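Local coordinates for protein ochratoxinase (Aspergillus niger, PDB 4C65) that hydrolyses ochratoxin A to ochratoxin alpha and L-phenylalanine as a secreted, zinc-dependent carboxypeptidase of the amidohydrolase superfamily, at residues 63-75 and 332-344. Numbering follows the deposited sequence.
Sequences PGLWDCHMHFGGD and ALGTDTAPGGPTA
H69 and H71, the His-X-His ligands of zinc 1, close on the active-site residue D336, which meets one ring over its face and the other at its edge, an example of how a carboxylate is steered by its neighbours. The carboxylate of D336 stacks alongside the H69 imidazole, planes 29° apart, with D336 CG 3.5 Å from H69 NE2. D336 OD1 meets H71 differently, reaching the ring edge in plane through a weak bond from H71 ND1 (3.2 Å). H71 can present that edge because chi1 of 53° sets its CG between the backbone N and the carbonyl carbon; T337 C lies over one face of the ring, offset toward the rim.

Backbone bonds position these groups: D336 N gives to H69 O (2.7 Å), and H71 N to T337 O. Behind them sits buried D67. T335 N is met by the syn lone pair of D67 OD1 (3.0 Å), the link across to the D336 loop. OD1 also accepts H69 N on the anti side, tilted 30° out of the plane, closing an Asx turn at the chain's corner. Farther out, M70 CE lies 3.2 Å from A338 O, and P339 CG sits over the centre of the F72 ring (3.6 Å to the centroid).

E264 holds H69 ND1, and H265, a ligand of the second zinc, touches D336. The contact joins the ends of barrel strands 60-67 and 331-332, with strand 109-114 and helices 90-106 and 344-354 packed around it.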
loop_
_atom_site.group_PDB
_atom_site.type_symbol
_atom_site.label_atom_id
_atom_site.label_comp_id
_atom_site.label_asym_id
_atom_site.label_seq_id
_atom_site.Cartn_x
_atom_site.Cartn_y
_atom_site.Cartn_z
ATOM N N PRO A 63 -26.467 44.281 -15.188
ATOM C CA PRO A 63 -25.318 43.378 -15.119
ATOM C C PRO A 63 -25.710 41.929 -15.239
ATOM O O PRO A 63 -26.820 41.544 -14.863
ATOM C CB PRO A 63 -24.738 43.624 -13.711
ATOM C CG PRO A 63 -25.390 44.862 -13.212
ATOM C CD PRO A 63 -26.718 44.925 -13.897
ATOM N N GLY A 64 -24.805 41.123 -15.775
ATOM C CA GLY A 64 -24.983 39.666 -15.744
ATOM C C GLY A 64 -25.145 39.166 -14.303
ATOM O O GLY A 64 -24.536 39.711 -13.382
ATOM N N LEU A 65 -25.979 38.148 -14.125
ATOM C CA LEU A 65 -26.339 37.672 -12.799
ATOM C C LEU A 65 -25.302 36.707 -12.234
ATOM O O LEU A 65 -24.683 35.946 -12.972
ATOM C CB LEU A 65 -27.694 36.991 -12.853
ATOM C CG LEU A 65 -28.885 37.895 -13.133
ATOM C CD1 LEU A 65 -30.054 37.068 -13.633
ATOM C CD2 LEU A 65 -29.243 38.658 -11.855
ATOM N N TRP A 66 -25.137 36.760 -10.913
ATOM C CA TRP A 66 -24.293 35.828 -10.165
ATOM C C TRP A 66 -25.174 34.881 -9.360
ATOM O O TRP A 66 -26.239 35.263 -8.888
ATOM C CB TRP A 66 -23.435 36.541 -9.153
ATOM C CG TRP A 66 -22.209 37.183 -9.676
ATOM C CD1 TRP A 66 -22.140 38.198 -10.562
ATOM C CD2 TRP A 66 -20.867 36.926 -9.252
ATOM N NE1 TRP A 66 -20.825 38.554 -10.771
ATOM C CE2 TRP A 66 -20.028 37.782 -9.973
ATOM C CE3 TRP A 66 -20.293 36.033 -8.346
ATOM C CZ2 TRP A 66 -18.650 37.761 -9.838
ATOM C CZ3 TRP A 66 -18.920 36.036 -8.193
ATOM C CH2 TRP A 66 -18.117 36.906 -8.930
ATOM N N ASP A 67 -24.746 33.627 -9.242
ATOM C CA ASP A 67 -25.208 32.797 -8.159
ATOM C C ASP A 67 -24.005 32.379 -7.351
ATOM O O ASP A 67 -23.042 31.827 -7.905
ATOM C CB ASP A 67 -25.987 31.596 -8.644
ATOM C CG ASP A 67 -26.806 30.971 -7.518
ATOM O OD1 ASP A 67 -26.201 30.247 -6.671
ATOM O OD2 ASP A 67 -28.025 31.227 -7.486
ATOM N N CYS A 68 -24.067 32.644 -6.050
ATOM C CA CYS A 68 -22.932 32.450 -5.177
ATOM C C CYS A 68 -22.927 31.131 -4.428
ATOM O O CYS A 68 -22.094 30.923 -3.545
ATOM C CB CYS A 68 -22.863 33.599 -4.196
ATOM S SG CYS A 68 -22.658 35.196 -5.017
ATOM N N HIS A 69 -23.856 30.244 -4.754
ATOM C CA HIS A 69 -23.867 28.931 -4.147
ATOM C C HIS A 69 -24.285 27.825 -5.120
ATOM O O HIS A 69 -25.402 27.348 -5.074
ATOM C CB HIS A 69 -24.765 28.896 -2.911
ATOM C CG HIS A 69 -24.452 27.750 -2.000
ATOM N ND1 HIS A 69 -24.240 27.914 -0.653
ATOM C CD2 HIS A 69 -24.231 26.438 -2.252
ATOM C CE1 HIS A 69 -23.945 26.746 -0.108
ATOM N NE2 HIS A 69 -23.925 25.838 -1.057
ATOM N N MET A 70 -23.360 27.422 -5.977
ATOM C CA MET A 70 -23.597 26.356 -6.935
ATOM C C MET A 70 -22.748 25.159 -6.553
ATOM O O MET A 70 -21.811 25.284 -5.793
ATOM C CB MET A 70 -23.237 26.828 -8.338
ATOM C CG MET A 70 -23.998 28.072 -8.820
ATOM S SD MET A 70 -25.782 27.885 -8.744
ATOM C CE MET A 70 -25.987 26.677 -10.059
ATOM N N HIS A 71 -23.112 23.983 -7.033
ATOM C CA HIS A 71 -22.266 22.823 -6.860
ATOM C C HIS A 71 -22.134 22.071 -8.175
ATOM O O HIS A 71 -23.114 21.651 -8.763
ATOM C CB HIS A 71 -22.721 21.921 -5.705
ATOM C CG HIS A 71 -24.158 21.497 -5.773
ATOM N ND1 HIS A 71 -25.102 21.925 -4.861
ATOM C CD2 HIS A 71 -24.809 20.653 -6.613
ATOM C CE1 HIS A 71 -26.274 21.378 -5.146
ATOM N NE2 HIS A 71 -26.126 20.613 -6.212
ATOM N N PHE A 72 -20.897 21.944 -8.637
ATOM C CA PHE A 72 -20.603 21.375 -9.912
ATOM C C PHE A 72 -20.442 19.879 -9.758
ATOM O O PHE A 72 -19.343 19.337 -9.826
ATOM C CB PHE A 72 -19.333 22.013 -10.492
ATOM C CG PHE A 72 -19.589 23.296 -11.251
ATOM C CD1 PHE A 72 -20.165 24.387 -10.627
ATOM C CD2 PHE A 72 -19.210 23.414 -12.576
ATOM C CE1 PHE A 72 -20.391 25.567 -11.323
ATOM C CE2 PHE A 72 -19.428 24.583 -13.267
ATOM C CZ PHE A 72 -20.009 25.672 -12.633
ATOM N N GLY A 73 -21.566 19.211 -9.561
ATOM C CA GLY A 73 -21.581 17.779 -9.266
ATOM C C GLY A 73 -21.714 16.898 -10.481
ATOM O O GLY A 73 -20.919 15.977 -10.669
ATOM N N GLY A 74 -22.738 17.164 -11.294
ATOM C CA GLY A 74 -23.050 16.356 -12.502
ATOM C C GLY A 74 -23.357 14.890 -12.265
ATOM O O GLY A 74 -23.134 14.071 -13.136
ATOM N N ASP A 75 -23.877 14.587 -11.073
ATOM C CA ASP A 75 -24.020 13.217 -10.582
ATOM C C ASP A 75 -24.913 12.388 -11.478
ATOM O O ASP A 75 -25.830 12.909 -12.083
ATOM C CB ASP A 75 -24.603 13.204 -9.142
ATOM C CG ASP A 75 -23.786 14.034 -8.158
ATOM O OD1 ASP A 75 -23.697 15.289 -8.320
ATOM O OD2 ASP A 75 -23.227 13.465 -7.194
ATOM N N ALA A 332 -25.621 38.507 -0.578
ATOM C CA ALA A 332 -25.572 38.060 -1.964
ATOM C C ALA A 332 -26.449 36.832 -2.089
ATOM O O ALA A 332 -26.817 36.206 -1.082
ATOM C CB ALA A 332 -24.162 37.760 -2.399
ATOM N N LEU A 333 -26.827 36.511 -3.319
ATOM C CA LEU A 333 -27.782 35.440 -3.562
ATOM C C LEU A 333 -27.091 34.160 -4.017
ATOM O O LEU A 333 -26.170 34.188 -4.834
ATOM C CB LEU A 333 -28.834 35.839 -4.615
ATOM C CG LEU A 333 -29.722 37.014 -4.245
ATOM C CD1 LEU A 333 -30.863 37.139 -5.230
ATOM C CD2 LEU A 333 -30.288 36.892 -2.838
ATOM N N GLY A 334 -27.564 33.040 -3.463
ATOM C CA GLY A 334 -27.108 31.717 -3.826
ATOM C C GLY A 334 -28.265 30.784 -3.698
ATOM O O GLY A 334 -29.129 30.979 -2.859
ATOM N N THR A 335 -28.260 29.740 -4.519
ATOM C CA THR A 335 -29.408 28.832 -4.643
ATOM C C THR A 335 -29.166 27.457 -4.017
ATOM O O THR A 335 -30.094 26.811 -3.516
ATOM C CB THR A 335 -29.762 28.688 -6.130
ATOM O OG1 THR A 335 -29.974 29.990 -6.679
ATOM C CG2 THR A 335 -31.037 27.879 -6.319
ATOM N N ASP A 336 -27.907 27.026 -4.040
ATOM C CA ASP A 336 -27.498 25.681 -3.654
ATOM C C ASP A 336 -28.089 24.663 -4.612
ATOM O O ASP A 336 -28.904 23.830 -4.242
ATOM C CB ASP A 336 -27.875 25.380 -2.211
ATOM C CG ASP A 336 -27.048 24.243 -1.609
ATOM O OD1 ASP A 336 -26.418 23.460 -2.337
ATOM O OD2 ASP A 336 -27.047 24.132 -0.378
ATOM N N THR A 337 -27.653 24.735 -5.855
ATOM C CA THR A 337 -28.171 23.861 -6.901
ATOM C C THR A 337 -27.091 23.573 -7.955
ATOM O O THR A 337 -26.021 24.166 -7.951
ATOM C CB THR A 337 -29.407 24.528 -7.546
ATOM O OG1 THR A 337 -30.095 23.592 -8.371
ATOM C CG2 THR A 337 -28.998 25.732 -8.365
ATOM N N ALA A 338 -27.390 22.648 -8.857
ATOM C CA ALA A 338 -26.512 22.336 -9.983
ATOM C C ALA A 338 -26.578 23.446 -11.018
ATOM O O ALA A 338 -27.594 24.121 -11.152
ATOM C CB ALA A 338 -26.937 21.008 -10.626
ATOM N N PRO A 339 -25.494 23.631 -11.778
ATOM C CA PRO A 339 -25.487 24.570 -12.932
ATOM C C PRO A 339 -26.654 24.361 -13.886
ATOM O O PRO A 339 -27.009 23.225 -14.178
ATOM C CB PRO A 339 -24.186 24.224 -13.640
ATOM C CG PRO A 339 -23.280 23.789 -12.513
ATOM C CD PRO A 339 -24.155 23.065 -11.532
ATOM N N GLY A 340 -27.280 25.461 -14.283
ATOM C CA GLY A 340 -28.513 25.425 -15.025
ATOM C C GLY A 340 -29.729 25.129 -14.177
ATOM O O GLY A 340 -30.831 24.943 -14.698
ATOM N N GLY A 341 -29.550 25.115 -12.861
ATOM C CA GLY A 341 -30.661 24.930 -11.937
ATOM C C GLY A 341 -31.515 26.180 -11.839
ATOM O O GLY A 341 -31.237 27.187 -12.495
ATOM N N PRO A 342 -32.580 26.126 -11.021
ATOM C CA PRO A 342 -33.550 27.199 -10.896
ATOM C C PRO A 342 -33.032 28.358 -10.053
ATOM O O PRO A 342 -33.632 28.696 -9.041
ATOM C CB PRO A 342 -34.719 26.510 -10.206
ATOM C CG PRO A 342 -34.066 25.480 -9.346
ATOM C CD PRO A 342 -32.918 24.975 -10.168
ATOM N N THR A 343 -31.942 28.985 -10.486
ATOM C CA THR A 343 -31.343 30.058 -9.718
ATOM C C THR A 343 -32.209 31.345 -9.613
ATOM O O THR A 343 -32.142 32.070 -8.618
ATOM C CB THR A 343 -29.960 30.422 -10.281
ATOM O OG1 THR A 343 -30.056 30.659 -11.691
ATOM C CG2 THR A 343 -28.952 29.286 -9.996
ATOM N N ALA A 344 -33.030 31.600 -10.634
ATOM C CA ALA A 344 -33.888 32.793 -10.667
ATOM C C ALA A 344 -34.872 32.835 -9.504
ATOM O O ALA A 344 -35.221 33.910 -9.026
ATOM C CB ALA A 344 -34.635 32.868 -11.994
#